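Local coordinates for protein Rik1-associated factor 1 (Schizosaccharomyces pombe, PDB 4O9D) that serves in the Clr4 methyltransferase complex that ubiquitylates and methylates histone H3 to establish heterochromatin, the present chain being this protein's WD-repeat propeller, at residues 135-138 with 144-147; 179-184 with 212-217; 227-232 with 261-266. All coordinates share one frame; numbering follows the deposited sequence.

Contact 1 of 3, residues 135-138 with 144-147; sequences KLAL and LAVA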
loop_
_atom_site.group_PDB
_atom_site.type_symbol
_atom_site.label_atom_id
_atom_site.label_comp_id
_atom_site.label_asym_id
_atom_site.label_seq_id
_atom_site.Cartn_x
_atom_site.Cartn_y
_atom_site.Cartn_z
ATOM N N LYS A 135 7.504 -4.599 -0.363
ATOM C CA LYS A 135 6.205 -4.511 -1.072
ATOM C C LYS A 135 5.809 -5.809 -1.748
ATOM O O LYS A 135 6.670 -6.608 -2.138
ATOM C CB LYS A 135 6.218 -3.424 -2.152
ATOM C CG LYS A 135 4.838 -2.780 -2.404
ATOM C CD LYS A 135 4.438 -1.804 -1.308
ATOM C CE LYS A 135 3.064 -1.171 -1.608
ATOM N NZ LYS A 135 1.993 -2.209 -1.801
ATOM N N LEU A 136 4.503 -6.017 -1.889
ATOM C CA LEU A 136 3.971 -7.139 -2.665
ATOM C C LEU A 136 3.006 -6.666 -3.732
ATOM O O LEU A 136 2.307 -5.690 -3.533
ATOM C CB LEU A 136 3.190 -8.104 -1.760
ATOM C CG LEU A 136 3.987 -8.812 -0.674
ATOM C CD1 LEU A 136 3.030 -9.638 0.214
ATOM C CD2 LEU A 136 5.069 -9.680 -1.314
ATOM N N ALA A 137 2.965 -7.383 -4.848
ATOM C CA ALA A 137 1.967 -7.174 -5.888
ATOM C C ALA A 137 1.522 -8.543 -6.346
ATOM O O ALA A 137 2.293 -9.516 -6.215
ATOM C CB ALA A 137 2.552 -6.420 -7.059
ATOM N N LEU A 138 0.313 -8.596 -6.918
ATOM C CA LEU A 138 -0.326 -9.846 -7.353
ATOM C C LEU A 138 -0.937 -9.704 -8.757
ATOM O O LEU A 138 -1.693 -8.754 -9.039
ATOM C CB LEU A 138 -1.407 -10.229 -6.333
ATOM C CG LEU A 138 -1.972 -11.648 -6.358
ATOM C CD1 LEU A 138 -0.879 -12.682 -6.147
ATOM C CD2 LEU A 138 -3.046 -11.803 -5.276
ATOM N N LEU A 144 2.854 -13.777 -7.644
ATOM C CA LEU A 144 3.182 -12.821 -6.584
ATOM C C LEU A 144 4.534 -12.115 -6.828
ATOM O O LEU A 144 5.566 -12.781 -6.962
ATOM C CB LEU A 144 3.179 -13.538 -5.240
ATOM C CG LEU A 144 3.472 -12.684 -4.004
ATOM C CD1 LEU A 144 2.339 -11.759 -3.740
ATOM C CD2 LEU A 144 3.738 -13.578 -2.784
ATOM N N ALA A 145 4.529 -10.784 -6.923
ATOM C CA ALA A 145 5.783 -10.054 -7.082
ATOM C C ALA A 145 6.231 -9.519 -5.740
ATOM O O ALA A 145 5.417 -9.069 -4.919
ATOM C CB ALA A 145 5.661 -8.938 -8.132
ATOM N N VAL A 146 7.531 -9.595 -5.503
ATOM C CA VAL A 146 8.088 -9.255 -4.225
ATOM C C VAL A 146 9.174 -8.203 -4.416
ATOM O O VAL A 146 10.060 -8.399 -5.241
ATOM C CB VAL A 146 8.695 -10.491 -3.602
ATOM C CG1 VAL A 146 9.165 -10.195 -2.206
ATOM C CG2 VAL A 146 7.643 -11.612 -3.605
ATOM N N ALA A 147 9.115 -7.098 -3.663
ATOM C CA ALA A 147 10.188 -6.108 -3.716
ATOM C C ALA A 147 10.990 -6.148 -2.420
ATOM O O ALA A 147 10.453 -5.965 -1.328
ATOM C CB ALA A 147 9.638 -4.688 -4.004
#
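Leu136 and Val146 face each other in a non-hydrogen-bonded pair of two antiparallel strands, their side chains lying alongside and pointing the same way, with Leu136 CD2 4.0 Å from Val146 CG2. CG of Leu136 stands beside its backbone N (chi1 -64°), which carries the CD2 methyl toward strand 144-147. At the next non-hydrogen-bonded pair, the branched ends of Leu138 and Leu144 meet at an oblique angle, CD1 to CD1 at 4.1 Å. The same CD1 of Leu144 reaches in over the backbone of the opposite strand and comes within 3.3 Å of Ala137 O. On the other face the contacts are between CB atoms, Ala137 with Ala145 at 4.1 Å and Lys135 with Ala147, the lysine chain then leading away.

Four backbone bonds fix this register. Ala137 and Ala145 exchange two, Ala145 N to Ala137 O being the shortest at 2.7 Å. Of the two between Lys135 and Ala147, Ala147 N to Lys135 O is nearly straight (171°) at 2.9 Å, whereas the return bond from Lys135 N is weak. Ala137 O is further approached by the CA-H of Leu144, so its surroundings are densely filled.

Further out, Asp94 OD2 forms a salt bridge with Lys135 NZ and accepts a hydrogen bond from Leu136 N, tying the first strand to strand 87-97. The leucine and valine face packs on Tyr105 and Val113, while the alanines rest on Ile186 of strand 182-189. A beta hairpin of the first two strands of a four-stranded sheet, with neighbouring sheets packed on both faces, is the inner part of a propeller blade.

Contact 2 of 3, residues 179-184 with 212-217; sequences KGYSAS and RGCLAL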
loop_
_atom_site.group_PDB
_atom_site.type_symbol
_atom_site.label_atom_id
_atom_site.label_comp_id
_atom_site.label_asym_id
_atom_site.label_seq_id
_atom_site.Cartn_x
_atom_site.Cartn_y
_atom_site.Cartn_z
ATOM N N LYS A 179 24.724 0.231 -7.509
ATOM C CA LYS A 179 24.547 1.478 -6.774
ATOM C C LYS A 179 23.981 1.268 -5.368
ATOM O O LYS A 179 23.773 2.233 -4.642
ATOM C CB LYS A 179 23.653 2.430 -7.580
ATOM C CG LYS A 179 24.328 2.938 -8.863
ATOM C CD LYS A 179 23.357 3.721 -9.713
ATOM C CE LYS A 179 24.064 4.474 -10.821
ATOM N NZ LYS A 179 23.066 5.150 -11.691
ATOM N N GLY A 180 23.750 0.015 -4.987
ATOM C CA GLY A 180 23.249 -0.304 -3.659
ATOM C C GLY A 180 21.804 0.125 -3.387
ATOM O O GLY A 180 21.444 0.311 -2.228
ATOM N N TYR A 181 20.988 0.257 -4.437
ATOM C CA TYR A 181 19.582 0.627 -4.292
ATOM C C TYR A 181 18.721 -0.466 -3.659
ATOM O O TYR A 181 19.033 -1.654 -3.740
ATOM C CB TYR A 181 18.969 1.004 -5.648
ATOM C CG TYR A 181 19.492 2.297 -6.256
ATOM C CD1 TYR A 181 20.269 3.185 -5.518
ATOM C CD2 TYR A 181 19.215 2.617 -7.572
ATOM C CE1 TYR A 181 20.735 4.375 -6.084
ATOM C CE2 TYR A 181 19.689 3.782 -8.145
ATOM C CZ TYR A 181 20.443 4.658 -7.391
ATOM O OH TYR A 181 20.914 5.819 -7.966
ATOM N N SER A 182 17.631 -0.052 -3.030
ATOM C CA SER A 182 16.662 -1.005 -2.482
ATOM C C SER A 182 15.463 -1.034 -3.404
ATOM O O SER A 182 15.093 0.000 -3.950
ATOM C CB SER A 182 16.249 -0.602 -1.079
ATOM O OG SER A 182 17.329 -0.810 -0.167
ATOM N N ALA A 183 14.892 -2.217 -3.627
ATOM C CA ALA A 183 13.647 -2.318 -4.365
ATOM C C ALA A 183 12.539 -2.141 -3.341
ATOM O O ALA A 183 12.386 -2.970 -2.421
ATOM C CB ALA A 183 13.523 -3.651 -5.053
ATOM N N SER A 184 11.765 -1.069 -3.488
ATOM C CA SER A 184 10.763 -0.738 -2.476
ATOM C C SER A 184 9.315 -0.587 -2.977
ATOM O O SER A 184 8.411 -0.446 -2.153
ATOM C CB SER A 184 11.175 0.552 -1.751
ATOM O OG SER A 184 12.404 0.366 -1.053
ATOM N N ARG A 212 18.293 9.023 -3.861
ATOM C CA ARG A 212 18.543 8.368 -5.147
ATOM C C ARG A 212 17.726 7.099 -5.280
ATOM O O ARG A 212 17.153 6.629 -4.318
ATOM C CB ARG A 212 20.013 7.994 -5.259
ATOM C CG ARG A 212 20.900 8.947 -4.536
ATOM C CD ARG A 212 20.995 10.216 -5.301
ATOM N NE ARG A 212 21.830 10.047 -6.484
ATOM C CZ ARG A 212 22.570 11.014 -7.010
ATOM N NH1 ARG A 212 22.570 12.222 -6.455
ATOM N NH2 ARG A 212 23.301 10.773 -8.092
ATOM N N GLY A 213 17.719 6.541 -6.484
ATOM C CA GLY A 213 16.884 5.401 -6.818
ATOM C C GLY A 213 16.602 5.461 -8.301
ATOM O O GLY A 213 17.300 6.167 -9.069
ATOM N N CYS A 214 15.564 4.748 -8.713
ATOM C CA CYS A 214 15.146 4.752 -10.117
ATOM C C CYS A 214 13.859 3.928 -10.288
ATOM O O CYS A 214 13.361 3.328 -9.330
ATOM C CB CYS A 214 16.250 4.170 -10.996
ATOM S SG CYS A 214 16.667 2.467 -10.584
ATOM N N LEU A 215 13.339 3.923 -11.513
ATOM C CA LEU A 215 12.130 3.190 -11.857
ATOM C C LEU A 215 12.437 2.314 -13.085
ATOM O O LEU A 215 12.934 2.823 -14.103
ATOM C CB LEU A 215 10.992 4.189 -12.138
ATOM C CG LEU A 215 9.594 3.588 -12.299
ATOM C CD1 LEU A 215 9.108 3.051 -10.923
ATOM C CD2 LEU A 215 8.652 4.612 -12.878
ATOM N N ALA A 216 12.221 0.997 -12.965
ATOM C CA ALA A 216 12.551 0.056 -14.042
ATOM C C ALA A 216 11.382 -0.846 -14.436
ATOM O O ALA A 216 10.401 -0.982 -13.686
ATOM C CB ALA A 216 13.737 -0.811 -13.644
ATOM N N LEU A 217 11.492 -1.469 -15.610
ATOM C CA LEU A 217 10.454 -2.366 -16.080
ATOM C C LEU A 217 11.029 -3.746 -16.362
ATOM O O LEU A 217 12.145 -3.856 -16.885
ATOM C CB LEU A 217 9.844 -1.820 -17.363
ATOM C CG LEU A 217 8.522 -2.452 -17.820
ATOM C CD1 LEU A 217 7.335 -2.092 -16.871
ATOM C CD2 LEU A 217 8.224 -2.042 -19.286
HETATM O O HOH W 1 22.947 6.910 -7.248
#
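Tyr181 and Gly213 bring the two segments together with their CA atoms 6.0 Å apart, and Gly180 precedes the tyrosine with the positive phi (69°) of a Schellman motif that ends helix 174-178. The phenol ring carries the contact. Gly213 lies over one face, its CA 3.6 Å from the ring centroid and only 17° off the ring normal, a CH-pi contact in which the peptide nitrogen also sits close, Gly213 N to Tyr181 CZ at 3.4 Å. Having no side chain, Gly213 lays its bare backbone along the ring. Against the opposite face rests Lys179 CB, 3.8 Å above the plane of the Tyr181 ring and toward its rim, and the ring is sandwiched between the two. Cys214 adds a sulfur-aromatic contact at the edge, near the ring plane, where its SG approaches Tyr181 CD2 at 3.9 Å. Arg212 meets the outer end of the tyrosine through CB, 3.6 Å from Tyr181 OH, before its chain bends off elsewhere.

Asp233 OD2 accepts the hydrogen bond of Tyr181 OH and forms the salt bridge of Lys179 NZ. One ring face is thus covered by the glycine peptide and the other by a methylene of Lys179, while the hydrogen bond to Asp233 ties the hydroxyl end of the ring; Lys179, paired with the same carboxylate, would probably offset part of the charge of Asp233.

Contact 3 of 3, residues 227-232 with 261-266; sequences QKFNTA and YYLDTR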
loop_
_atom_site.group_PDB
_atom_site.type_symbol
_atom_site.label_atom_id
_atom_site.label_comp_id
_atom_site.label_asym_id
_atom_site.label_seq_id
_atom_site.Cartn_x
_atom_site.Cartn_y
_atom_site.Cartn_z
ATOM N N GLN A 227 13.701 -2.179 -19.429
ATOM C CA GLN A 227 14.164 -0.799 -19.571
ATOM C C GLN A 227 14.214 -0.040 -18.227
ATOM O O GLN A 227 13.530 -0.398 -17.248
ATOM C CB GLN A 227 13.238 -0.037 -20.523
ATOM C CG GLN A 227 11.919 0.363 -19.886
ATOM C CD GLN A 227 10.956 1.078 -20.837
ATOM O OE1 GLN A 227 10.826 0.710 -22.001
ATOM N NE2 GLN A 227 10.251 2.089 -20.324
ATOM N N LYS A 228 15.058 0.984 -18.179
ATOM C CA LYS A 228 14.926 2.019 -17.147
ATOM C C LYS A 228 13.971 3.096 -17.698
ATOM O O LYS A 228 14.118 3.536 -18.849
ATOM C CB LYS A 228 16.297 2.618 -16.824
ATOM C CG LYS A 228 16.334 3.617 -15.673
ATOM C CD LYS A 228 17.703 4.333 -15.624
ATOM C CE LYS A 228 18.030 4.852 -14.211
ATOM N NZ LYS A 228 19.374 5.537 -14.132
ATOM N N PHE A 229 12.983 3.514 -16.902
ATOM C CA PHE A 229 12.145 4.630 -17.318
ATOM C C PHE A 229 13.002 5.901 -17.322
ATOM O O PHE A 229 13.928 6.033 -16.521
ATOM C CB PHE A 229 10.948 4.794 -16.381
ATOM C CG PHE A 229 9.891 3.736 -16.553
ATOM C CD1 PHE A 229 8.896 3.886 -17.504
ATOM C CD2 PHE A 229 9.904 2.594 -15.781
ATOM C CE1 PHE A 229 7.913 2.920 -17.665
ATOM C CE2 PHE A 229 8.925 1.637 -15.928
ATOM C CZ PHE A 229 7.924 1.798 -16.878
ATOM N N ASN A 230 12.694 6.824 -18.219
ATOM C CA ASN A 230 13.563 7.996 -18.403
ATOM C C ASN A 230 13.307 9.069 -17.337
ATOM O O ASN A 230 12.576 10.001 -17.577
ATOM C CB ASN A 230 13.385 8.569 -19.816
ATOM C CG ASN A 230 14.383 9.683 -20.141
ATOM O OD1 ASN A 230 15.482 9.740 -19.594
ATOM N ND2 ASN A 230 13.976 10.591 -21.015
ATOM N N THR A 231 13.905 8.902 -16.157
ATOM C CA THR A 231 13.935 9.947 -15.128
ATOM C C THR A 231 15.347 10.014 -14.595
ATOM O O THR A 231 16.130 9.106 -14.816
ATOM C CB THR A 231 13.046 9.618 -13.901
ATOM O OG1 THR A 231 13.686 8.619 -13.082
ATOM C CG2 THR A 231 11.673 9.124 -14.337
ATOM N N ALA A 232 15.668 11.076 -13.868
ATOM C CA ALA A 232 16.907 11.105 -13.102
ATOM C C ALA A 232 16.905 9.999 -12.050
ATOM O O ALA A 232 15.835 9.411 -11.770
ATOM C CB ALA A 232 17.042 12.471 -12.417
ATOM N N TYR A 261 5.463 11.566 -11.795
ATOM C CA TYR A 261 5.439 11.204 -13.204
ATOM C C TYR A 261 4.167 10.487 -13.581
ATOM O O TYR A 261 3.635 9.705 -12.784
ATOM C CB TYR A 261 6.626 10.293 -13.534
ATOM C CG TYR A 261 7.935 10.920 -13.172
ATOM C CD1 TYR A 261 8.597 11.733 -14.074
ATOM C CD2 TYR A 261 8.512 10.702 -11.929
ATOM C CE1 TYR A 261 9.809 12.321 -13.751
ATOM C CE2 TYR A 261 9.712 11.280 -11.584
ATOM C CZ TYR A 261 10.364 12.093 -12.503
ATOM O OH TYR A 261 11.552 12.701 -12.176
ATOM N N TYR A 262 3.700 10.741 -14.805
ATOM C CA TYR A 262 2.568 10.023 -15.380
ATOM C C TYR A 262 3.134 9.171 -16.510
ATOM O O TYR A 262 3.824 9.692 -17.394
ATOM C CB TYR A 262 1.448 10.954 -15.924
ATOM C CG TYR A 262 0.383 10.119 -16.596
ATOM C CD1 TYR A 262 -0.577 9.455 -15.842
ATOM C CD2 TYR A 262 0.409 9.886 -17.975
ATOM C CE1 TYR A 262 -1.522 8.624 -16.440
ATOM C CE2 TYR A 262 -0.537 9.054 -18.589
ATOM C CZ TYR A 262 -1.506 8.436 -17.812
ATOM O OH TYR A 262 -2.446 7.609 -18.394
ATOM N N LEU A 263 2.884 7.866 -16.459
ATOM C CA LEU A 263 3.454 6.946 -17.434
ATOM C C LEU A 263 2.371 6.188 -18.179
ATOM O O LEU A 263 1.439 5.671 -17.568
ATOM C CB LEU A 263 4.401 5.941 -16.742
ATOM C CG LEU A 263 5.603 6.558 -16.013
ATOM C CD1 LEU A 263 5.380 6.668 -14.510
ATOM C CD2 LEU A 263 6.863 5.724 -16.306
ATOM N N ASP A 264 2.509 6.107 -19.500
ATOM C CA ASP A 264 1.516 5.463 -20.349
ATOM C C ASP A 264 1.824 3.975 -20.472
ATOM O O ASP A 264 2.974 3.594 -20.655
ATOM C CB ASP A 264 1.531 6.117 -21.735
ATOM C CG ASP A 264 0.542 5.489 -22.691
ATOM O OD1 ASP A 264 -0.631 5.915 -22.673
ATOM O OD2 ASP A 264 0.935 4.575 -23.462
ATOM N N THR A 265 0.785 3.148 -20.388
ATOM C CA THR A 265 0.920 1.697 -20.419
ATOM C C THR A 265 1.030 1.058 -21.838
ATOM O O THR A 265 1.204 -0.146 -21.963
ATOM C CB THR A 265 -0.246 1.072 -19.616
ATOM O OG1 THR A 265 0.042 1.182 -18.210
ATOM C CG2 THR A 265 -0.424 -0.368 -19.935
ATOM N N ARG A 266 0.932 1.837 -22.903
ATOM C CA ARG A 266 1.128 1.279 -24.252
ATOM C C ARG A 266 2.591 1.447 -24.630
ATOM O O ARG A 266 3.289 0.479 -24.958
ATOM C CB ARG A 266 0.228 1.989 -25.281
ATOM C CG ARG A 266 -1.250 1.718 -25.100
ATOM C CD ARG A 266 -2.098 2.764 -25.818
ATOM N NE ARG A 266 -1.943 4.065 -25.178
ATOM C CZ ARG A 266 -2.150 5.240 -25.768
ATOM N NH1 ARG A 266 -2.528 5.302 -27.043
ATOM N NH2 ARG A 266 -1.980 6.361 -25.075
HETATM O O HOH W 2 13.816 13.345 -13.942
#
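Thr231 and Tyr261 meet where two successive blades of the beta-propeller pack together, the loop after strand 224-228 lying against strand 258-264 of the next sheet. Thr231 CG2 stands over one face of the Tyr261 ring, 3.8 Å from its centroid and 14° off the normal, a CH-pi contact. The threonine rotamer explains how: with chi1 at 75°, OG1 takes the place between the backbone N and the carbonyl carbon, where it bonds to Ala232 O at 2.6 Å, and CG2 swings to the other side, opposite the carbonyl carbon, to meet the ring. An inverse gamma turn centred on Asn230, closed by Thr231 N to Phe229 O at 2.9 Å, sets the threonine at this position.

Phe229 and Leu263 form the second, deeper pair. Both have CG beside the backbone N, which directs the benzyl ring and the isobutyl group into the interface, where Leu263 CD2 faces the Phe229 ring obliquely; the modelled separation is too short to be trusted. Gln227 NE2, which bonds to Tyr268 O, lies 3.5 Å above one face of the Phe229 ring. Leu215 and Leu217 also pack on this phenylalanine.

Beyond the interface, Asp264 makes an Asx turn through OD2 to Arg266 N, while Arg266 NH2 bridges to OD1. At the other end Glu234 and Arg259 bond to Tyr261 OH, and the same hydroxyl accepts from a water at 2.9 Å that in turn accepts from Ala232 N.

Overall arrangement
The three contacts follow in series along the chain and step through consecutive blades of the propeller. Contact 1 joins the first two strands of the sheet spanning 133-171 and lies nearest the centre of the chain, at about 11 Å; contacts 2 and 3 lie at about 18 and 20 Å. Contact 2 belongs to the next sheet, 182-228, and contact 3 ties that sheet to 235-276. Centres of contacts 1 and 2 are about 15 Å apart, touching through Ala147 CB and Ala183 O. Contacts 2 and 3, about 14 Å apart, meet through neighbouring strands 214-219 and 224-228. Contacts 1 and 2 thus lie within successive blades, and contact 3 packs the second against a third.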